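Local coordinates for mannitol dehydrogenase (PDB 3TWO), which probably catalyses the NADP(H)-dependent interconversion of cinnamyl alcohols and aldehydes, as a zinc-containing member of the medium-chain alcohol dehydrogenase family, at residues B[142-147]-B[294-299]; B[170-175]-B[235-240]. One frame throughout, in Å; residues are numbered along the deposited sequence.

Contact 1: residues B[142-147]-B[294-299]; sequences YVISVD and GGIKET
Ile296 packs against Tyr142 and Ile144, setting the first turn of helix 296-308, which follows the last strand of the Rossmann sheet (287-290), against strand 144-145 of the GroES-like fold of this medium-chain dehydrogenase. Its CB points toward residues 142-147, and the two branches then divide the work. With Ile296 CG1 beside the backbone N (chi1 -67°) and CG2 anti to it, the branches split between the two partners. Ile296 CG2 meets Ile144 CD1 at 4.2 Å. Ile296 CG1 lies 3.9 Å from Tyr142 CD2 and approaches the ring obliquely, the two side chains crossing at about a right angle. Beyond it, Ile296 CD1 ends 3.8 Å from Tyr142 CA and so touches backbone as well as ring. Phe91 of strand 91-93 packs on both Ile296 and the tyrosine, whose OH is hydrogen-bonded to Ser94, close to the four-cysteine zinc site. One turn further along the helix, Thr299 CG2 packs 3.7 Å from Ile144 CG1, and Leu159 of helix 158-171 also touches Ile144. The threonine hydroxyl is turned back to the N-cap residue: Thr299 OG1 donates to Gly295 O at 2.7 Å from above the carbonyl plane, while Thr299 N reaches the same oxygen from its opposite face.

Contact 2: residues B[170-175]-B[235-240]; sequences KFSKVT and LDFIIS
Phe237 on strand 235-240 receives Ser172 and Val174 from the end of helix 158-171, so that this contact seats a helix terminus against the parallel sheet of the Rossmann fold. The helix closes in a Schellman motif with Lys173, at positive phi, as the C-prime residue: Lys173 N bonds to Lys170 O and Val174 N to Leu169 O. This turn directs the side chains of Ser172 and Val174 toward the strand, with Lys173 between them pointing away.

The packing is tight around the phenylalanine ring. Val174 CG2 sits over one face in a CH-pi contact, 4.0 Å from the centroid of the Phe237 ring and 17° off the ring normal. The nearest ring atom to Val174 CG2 is Phe237 CG, at 3.8 Å. Ser172 instead comes to the edge, where Ser172 OG lies in the ring plane 3.3 Å from Phe237 CE1. CG of the phenylalanine stands anti to the backbone N (chi1 170°), which carries the ring out from the strand to meet both residues. Leu169, Val180 and Ala262 add further apolar contacts around it.

The other side is looser and more polar, with the side chains of Lys170, Lys173 and Thr175 exposed. Phe171 turns to a different interface, its ring edge-to-face with Tyr257 of the second subunit.

Ser172 OG is hydrogen-bonded to Tyr289 OH and Asp260 OD1, which satisfy it. Its in-plane position sets the oxygen against the C-H rim, which probably carries a slight positive charge, while a methyl of Val174 takes one pi face.

Both contacts are largely buried, with centres 22 Å apart, but they join different parts of the fold. Contact 1 brings strand 144-145, of the GroES-like fold, against the start of helix 296-308; contact 2 sets the end of helix 158-171 against a strand of the nucleotide-binding sheet. Contact 1 is mixed aliphatic and aromatic packing beside a helix N-cap, its tyrosine ring met obliquely, whereas contact 2 centres on a ring with a methyl over one face and a hydroxyl at its edge. Helix 158-171 serves both: its Leu159 touches Ile144 and its Ile163 touches Thr299, while its end supplies contact 2. Glu298 also packs directly on Lys170.

Contact 1: residues B[142-147]-B[294-299]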
ATOM      1  N   TYR B 142      -9.939 -10.690 -27.568  1.00 29.79           N
ATOM      2  CA  TYR B 142     -10.556 -10.514 -26.239  1.00 29.18           C
ATOM      3  C   TYR B 142     -11.484 -11.689 -25.921  1.00 29.23           C
ATOM      4  O   TYR B 142     -12.306 -11.624 -24.999  1.00 29.04           O
ATOM      5  CB  TYR B 142     -11.315  -9.160 -26.204  1.00 29.24           C
ATOM      6  CG  TYR B 142     -10.344  -8.067 -26.481  1.00 30.94           C
ATOM      7  CD1 TYR B 142     -10.015  -7.712 -27.813  1.00 28.70           C
ATOM      8  CD2 TYR B 142      -9.626  -7.466 -25.429  1.00 28.69           C
ATOM      9  CE1 TYR B 142      -9.050  -6.762 -28.089  1.00 29.25           C
ATOM     10  CE2 TYR B 142      -8.635  -6.457 -25.728  1.00 29.91           C
ATOM     11  CZ  TYR B 142      -8.381  -6.126 -27.047  1.00 28.87           C
ATOM     12  OH  TYR B 142      -7.459  -5.150 -27.368  1.00 35.14           O
ATOM     13  N   VAL B 143     -11.340 -12.778 -26.666  1.00 28.90           N
ATOM     14  CA  VAL B 143     -12.185 -13.957 -26.457  1.00 28.54           C
ATOM     15  C   VAL B 143     -11.358 -15.113 -25.833  1.00 29.36           C
ATOM     16  O   VAL B 143     -10.256 -15.440 -26.303  1.00 30.57           O
ATOM     17  CB  VAL B 143     -12.864 -14.375 -27.796  1.00 29.86           C
ATOM     18  CG1 VAL B 143     -13.686 -15.670 -27.615  1.00 28.27           C
ATOM     19  CG2 VAL B 143     -13.755 -13.220 -28.325  1.00 29.29           C
ATOM     20  N   ILE B 144     -11.876 -15.753 -24.800  1.00 28.54           N
ATOM     21  CA  ILE B 144     -11.115 -16.808 -24.142  1.00 28.85           C
ATOM     22  C   ILE B 144     -11.538 -18.157 -24.738  1.00 30.52           C
ATOM     23  O   ILE B 144     -12.737 -18.407 -24.888  1.00 31.63           O
ATOM     24  CB  ILE B 144     -11.396 -16.761 -22.586  1.00 28.29           C
ATOM     25  CG1 ILE B 144     -11.117 -15.310 -22.057  1.00 27.92           C
ATOM     26  CG2 ILE B 144     -10.701 -17.955 -21.818  1.00 27.61           C
ATOM     27  CD1 ILE B 144      -9.746 -14.728 -22.480  1.00 27.04           C
ATOM     28  N   SER B 145     -10.579 -19.032 -25.036  1.00 30.50           N
ATOM     29  CA  SER B 145     -10.897 -20.343 -25.553  1.00 32.23           C
ATOM     30  C   SER B 145     -11.220 -21.322 -24.403  1.00 32.44           C
ATOM     31  O   SER B 145     -10.540 -21.341 -23.383  1.00 32.10           O
ATOM     32  CB  SER B 145      -9.704 -20.852 -26.329  1.00 33.45           C
ATOM     33  OG  SER B 145      -9.878 -22.193 -26.518  1.00 36.24           O
ATOM     34  N   VAL B 146     -12.291 -22.095 -24.543  1.00 32.17           N
ATOM     35  CA  VAL B 146     -12.741 -22.957 -23.429  1.00 32.00           C
ATOM     36  C   VAL B 146     -12.860 -24.392 -23.941  1.00 34.07           C
ATOM     37  O   VAL B 146     -13.420 -24.609 -25.039  1.00 34.57           O
ATOM     38  CB  VAL B 146     -14.111 -22.516 -22.894  1.00 31.07           C
ATOM     39  CG1 VAL B 146     -14.695 -23.570 -21.933  1.00 30.34           C
ATOM     40  CG2 VAL B 146     -14.002 -21.120 -22.215  1.00 29.77           C
ATOM     41  N   ASP B 147     -12.330 -25.358 -23.180  1.00 35.06           N
ATOM     42  CA  ASP B 147     -12.424 -26.784 -23.556  1.00 37.61           C
ATOM     43  C   ASP B 147     -13.872 -27.190 -23.805  1.00 37.33           C
ATOM     44  O   ASP B 147     -14.707 -26.961 -22.958  1.00 37.43           O
ATOM     45  CB  ASP B 147     -11.932 -27.644 -22.393  1.00 39.35           C
ATOM     46  CG  ASP B 147     -11.745 -29.069 -22.797  1.00 41.71           C
ATOM     47  OD1 ASP B 147     -12.711 -29.800 -23.121  1.00 43.35           O
ATOM     48  OD2 ASP B 147     -10.582 -29.442 -22.861  1.00 50.13           O
ATOM     49  N   GLY B 294      -7.678  -9.018 -14.832  1.00 23.83           N
ATOM     50  CA  GLY B 294      -6.404  -9.522 -15.344  1.00 25.01           C
ATOM     51  C   GLY B 294      -6.414  -9.274 -16.826  1.00 24.95           C
ATOM     52  O   GLY B 294      -7.456  -8.971 -17.404  1.00 27.18           O
ATOM     53  N   GLY B 295      -5.269  -9.410 -17.436  1.00 25.57           N
ATOM     54  CA  GLY B 295      -5.144  -9.368 -18.888  1.00 25.24           C
ATOM     55  C   GLY B 295      -5.702 -10.575 -19.601  1.00 25.25           C
ATOM     56  O   GLY B 295      -6.008 -11.570 -18.980  1.00 23.67           O
ATOM     57  N   ILE B 296      -5.870 -10.458 -20.927  1.00 25.70           N
ATOM     58  CA  ILE B 296      -6.368 -11.577 -21.746  1.00 26.19           C
ATOM     59  C   ILE B 296      -5.497 -12.852 -21.614  1.00 26.32           C
ATOM     60  O   ILE B 296      -5.986 -13.982 -21.339  1.00 27.17           O
ATOM     61  CB  ILE B 296      -6.506 -11.134 -23.210  1.00 26.50           C
ATOM     62  CG1 ILE B 296      -7.636 -10.083 -23.313  1.00 26.56           C
ATOM     63  CG2 ILE B 296      -6.734 -12.342 -24.129  1.00 26.79           C
ATOM     64  CD1 ILE B 296      -9.082 -10.586 -22.759  1.00 25.52           C
ATOM     65  N   LYS B 297      -4.208 -12.669 -21.813  1.00 26.96           N
ATOM     66  CA  LYS B 297      -3.263 -13.746 -21.642  1.00 27.73           C
ATOM     67  C   LYS B 297      -3.403 -14.468 -20.307  1.00 27.37           C
ATOM     68  O   LYS B 297      -3.476 -15.681 -20.283  1.00 26.17           O
ATOM     69  CB  LYS B 297      -1.849 -13.226 -21.756  1.00 29.55           C
ATOM     70  CG  LYS B 297      -0.860 -14.376 -21.923  1.00 32.54           C
ATOM     71  CD  LYS B 297       0.581 -13.897 -21.994  1.00 36.81           C
ATOM     72  CE  LYS B 297       1.353 -14.994 -22.717  1.00 41.87           C
ATOM     73  NZ  LYS B 297       2.782 -14.706 -22.525  1.00 48.70           N
ATOM     74  N   GLU B 298      -3.438 -13.729 -19.187  1.00 27.04           N
ATOM     75  CA  GLU B 298      -3.421 -14.416 -17.909  1.00 26.10           C
ATOM     76  C   GLU B 298      -4.822 -15.014 -17.700  1.00 27.05           C
ATOM     77  O   GLU B 298      -4.966 -16.037 -17.000  1.00 27.78           O
ATOM     78  CB  GLU B 298      -2.979 -13.490 -16.724  1.00 25.40           C
ATOM     79  CG  GLU B 298      -2.750 -14.278 -15.426  1.00 24.92           C
ATOM     80  CD  GLU B 298      -2.421 -13.436 -14.195  1.00 27.91           C
ATOM     81  OE1 GLU B 298      -2.768 -12.205 -14.116  1.00 28.25           O
ATOM     82  OE2 GLU B 298      -1.828 -14.011 -13.243  1.00 27.30           O
ATOM     83  N   THR B 299      -5.863 -14.353 -18.228  1.00 25.34           N
ATOM     84  CA  THR B 299      -7.211 -14.942 -18.166  1.00 25.36           C
ATOM     85  C   THR B 299      -7.268 -16.338 -18.865  1.00 27.53           C
ATOM     86  O   THR B 299      -7.851 -17.317 -18.303  1.00 27.10           O
ATOM     87  CB  THR B 299      -8.266 -14.001 -18.756  1.00 26.52           C
ATOM     88  OG1 THR B 299      -8.229 -12.719 -18.067  1.00 24.28           O
ATOM     89  CG2 THR B 299      -9.739 -14.650 -18.671  1.00 23.69           C
TER

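Contact 2: residues B[170-175]-B[235-240]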
ATOM      1  N   LYS B 170      -0.983 -15.354  -7.751  1.00 25.88           N
ATOM      2  CA  LYS B 170       0.241 -15.571  -8.508  1.00 27.96           C
ATOM      3  C   LYS B 170       1.198 -14.414  -8.363  1.00 27.84           C
ATOM      4  O   LYS B 170       2.362 -14.632  -8.203  1.00 28.63           O
ATOM      5  CB  LYS B 170      -0.027 -15.690 -10.032  1.00 29.28           C
ATOM      6  CG  LYS B 170      -1.186 -16.600 -10.373  1.00 29.31           C
ATOM      7  CD  LYS B 170      -0.702 -17.932 -10.778  1.00 34.93           C
ATOM      8  CE  LYS B 170       0.117 -18.641  -9.821  1.00 32.40           C
ATOM      9  NZ  LYS B 170       1.135 -19.262 -10.827  1.00 37.86           N
ATOM     10  N   PHE B 171       0.705 -13.189  -8.467  1.00 25.82           N
ATOM     11  CA  PHE B 171       1.566 -12.020  -8.314  1.00 27.06           C
ATOM     12  C   PHE B 171       2.334 -12.001  -6.964  1.00 26.55           C
ATOM     13  O   PHE B 171       3.523 -11.720  -6.956  1.00 26.03           O
ATOM     14  CB  PHE B 171       0.725 -10.739  -8.444  1.00 25.24           C
ATOM     15  CG  PHE B 171       1.477  -9.459  -8.204  1.00 26.93           C
ATOM     16  CD1 PHE B 171       2.425  -8.975  -9.124  1.00 27.23           C
ATOM     17  CD2 PHE B 171       1.184  -8.676  -7.074  1.00 26.02           C
ATOM     18  CE1 PHE B 171       3.075  -7.709  -8.905  1.00 25.47           C
ATOM     19  CE2 PHE B 171       1.831  -7.446  -6.861  1.00 27.46           C
ATOM     20  CZ  PHE B 171       2.777  -6.955  -7.795  1.00 24.04           C
ATOM     21  N   SER B 172       1.643 -12.307  -5.856  1.00 26.89           N
ATOM     22  CA  SER B 172       2.292 -12.379  -4.527  1.00 27.30           C
ATOM     23  C   SER B 172       3.007 -13.736  -4.269  1.00 28.43           C
ATOM     24  O   SER B 172       3.496 -13.978  -3.163  1.00 28.41           O
ATOM     25  CB  SER B 172       1.272 -12.090  -3.406  1.00 26.94           C
ATOM     26  OG  SER B 172       0.816 -10.731  -3.422  1.00 26.30           O
ATOM     27  N   LYS B 173       3.054 -14.607  -5.284  1.00 27.97           N
ATOM     28  CA  LYS B 173       3.745 -15.899  -5.174  1.00 29.27           C
ATOM     29  C   LYS B 173       3.211 -16.781  -4.049  1.00 28.80           C
ATOM     30  O   LYS B 173       3.957 -17.437  -3.335  1.00 27.53           O
ATOM     31  CB  LYS B 173       5.252 -15.675  -4.958  1.00 30.86           C
ATOM     32  CG  LYS B 173       5.981 -15.021  -6.110  1.00 34.43           C
ATOM     33  CD  LYS B 173       7.377 -14.647  -5.516  1.00 41.85           C
ATOM     34  CE  LYS B 173       8.467 -14.538  -6.589  1.00 44.74           C
ATOM     35  NZ  LYS B 173       7.834 -13.807  -7.706  1.00 48.27           N
ATOM     36  N   VAL B 174       1.914 -16.815  -3.877  1.00 27.36           N
ATOM     37  CA  VAL B 174       1.393 -17.696  -2.847  1.00 27.33           C
ATOM     38  C   VAL B 174       1.825 -19.160  -3.171  1.00 28.50           C
ATOM     39  O   VAL B 174       1.702 -19.622  -4.321  1.00 28.71           O
ATOM     40  CB  VAL B 174      -0.168 -17.498  -2.778  1.00 26.57           C
ATOM     41  CG1 VAL B 174      -0.836 -18.639  -2.042  1.00 24.83           C
ATOM     42  CG2 VAL B 174      -0.455 -16.115  -2.159  1.00 22.42           C
ATOM     43  N   THR B 175       2.339 -19.869  -2.167  1.00 27.65           N
ATOM     44  CA  THR B 175       2.795 -21.191  -2.385  1.00 28.05           C
ATOM     45  C   THR B 175       2.592 -22.123  -1.144  1.00 27.45           C
ATOM     46  O   THR B 175       1.809 -21.829  -0.247  1.00 26.39           O
ATOM     47  CB  THR B 175       4.274 -21.179  -2.937  1.00 29.96           C
ATOM     48  OG1 THR B 175       4.633 -22.492  -3.318  1.00 29.44           O
ATOM     49  CG2 THR B 175       5.291 -20.693  -1.881  1.00 28.59           C
ATOM     50  N   LEU B 235      -0.534 -13.329   9.211  1.00 28.88           N
ATOM     51  CA  LEU B 235      -0.696 -13.945   7.910  1.00 28.63           C
ATOM     52  C   LEU B 235       0.327 -13.381   6.941  1.00 28.26           C
ATOM     53  O   LEU B 235       0.774 -12.279   7.131  1.00 28.33           O
ATOM     54  CB  LEU B 235      -2.133 -13.729   7.368  1.00 26.59           C
ATOM     55  CG  LEU B 235      -3.222 -14.135   8.400  1.00 27.31           C
ATOM     56  CD1 LEU B 235      -4.653 -14.066   7.822  1.00 26.87           C
ATOM     57  CD2 LEU B 235      -2.980 -15.540   8.858  1.00 22.88           C
ATOM     58  N   ASP B 236       0.663 -14.138   5.903  1.00 27.69           N
ATOM     59  CA  ASP B 236       1.627 -13.687   4.909  1.00 27.82           C
ATOM     60  C   ASP B 236       0.951 -12.914   3.780  1.00 27.66           C
ATOM     61  O   ASP B 236       1.564 -12.095   3.125  1.00 27.38           O
ATOM     62  CB  ASP B 236       2.305 -14.898   4.282  1.00 27.87           C
ATOM     63  CG  ASP B 236       3.080 -15.714   5.286  1.00 28.52           C
ATOM     64  OD1 ASP B 236       4.015 -15.183   5.919  1.00 32.30           O
ATOM     65  OD2 ASP B 236       2.751 -16.887   5.427  1.00 27.64           O
ATOM     66  N   PHE B 237      -0.305 -13.247   3.532  1.00 26.18           N
ATOM     67  CA  PHE B 237      -1.004 -12.718   2.423  1.00 26.58           C
ATOM     68  C   PHE B 237      -2.495 -12.683   2.744  1.00 26.11           C
ATOM     69  O   PHE B 237      -3.052 -13.643   3.302  1.00 28.03           O
ATOM     70  CB  PHE B 237      -0.705 -13.549   1.154  1.00 26.24           C
ATOM     71  CG  PHE B 237      -1.591 -13.205  -0.014  1.00 26.42           C
ATOM     72  CD1 PHE B 237      -1.125 -12.388  -1.033  1.00 27.12           C
ATOM     73  CD2 PHE B 237      -2.916 -13.693  -0.077  1.00 26.12           C
ATOM     74  CE1 PHE B 237      -1.983 -12.040  -2.182  1.00 24.61           C
ATOM     75  CE2 PHE B 237      -3.773 -13.368  -1.171  1.00 23.68           C
ATOM     76  CZ  PHE B 237      -3.281 -12.523  -2.230  1.00 24.77           C
ATOM     77  N   ILE B 238      -3.135 -11.561   2.438  1.00 25.98           N
ATOM     78  CA  ILE B 238      -4.577 -11.401   2.606  1.00 24.61           C
ATOM     79  C   ILE B 238      -5.156 -10.807   1.318  1.00 25.90           C
ATOM     80  O   ILE B 238      -4.626  -9.793   0.800  1.00 26.40           O
ATOM     81  CB  ILE B 238      -4.919 -10.462   3.778  1.00 24.65           C
ATOM     82  CG1 ILE B 238      -4.466 -11.066   5.138  1.00 25.98           C
ATOM     83  CG2 ILE B 238      -6.429 -10.164   3.842  1.00 21.30           C
ATOM     84  CD1 ILE B 238      -4.587 -10.081   6.322  1.00 22.94           C
ATOM     85  N   ILE B 239      -6.239 -11.414   0.799  1.00 24.74           N
ATOM     86  CA  ILE B 239      -6.967 -10.780  -0.317  1.00 23.32           C
ATOM     87  C   ILE B 239      -8.318 -10.347   0.213  1.00 23.56           C
ATOM     88  O   ILE B 239      -9.031 -11.159   0.821  1.00 24.62           O
ATOM     89  CB  ILE B 239      -7.106 -11.734  -1.552  1.00 22.54           C
ATOM     90  CG1 ILE B 239      -7.936 -11.104  -2.668  1.00 20.27           C
ATOM     91  CG2 ILE B 239      -7.666 -13.146  -1.118  1.00 22.61           C
ATOM     92  CD1 ILE B 239      -7.905 -11.898  -3.938  1.00 21.55           C
ATOM     93  N   SER B 240      -8.629  -9.066   0.070  1.00 22.19           N
ATOM     94  CA  SER B 240      -9.893  -8.533   0.539  1.00 22.31           C
ATOM     95  C   SER B 240     -10.876  -8.343  -0.631  1.00 22.31           C
ATOM     96  O   SER B 240     -10.636  -7.542  -1.534  1.00 20.36           O
ATOM     97  CB  SER B 240      -9.715  -7.199   1.238  1.00 21.78           C
ATOM     98  OG  SER B 240     -10.975  -6.755   1.693  1.00 22.47           O
TER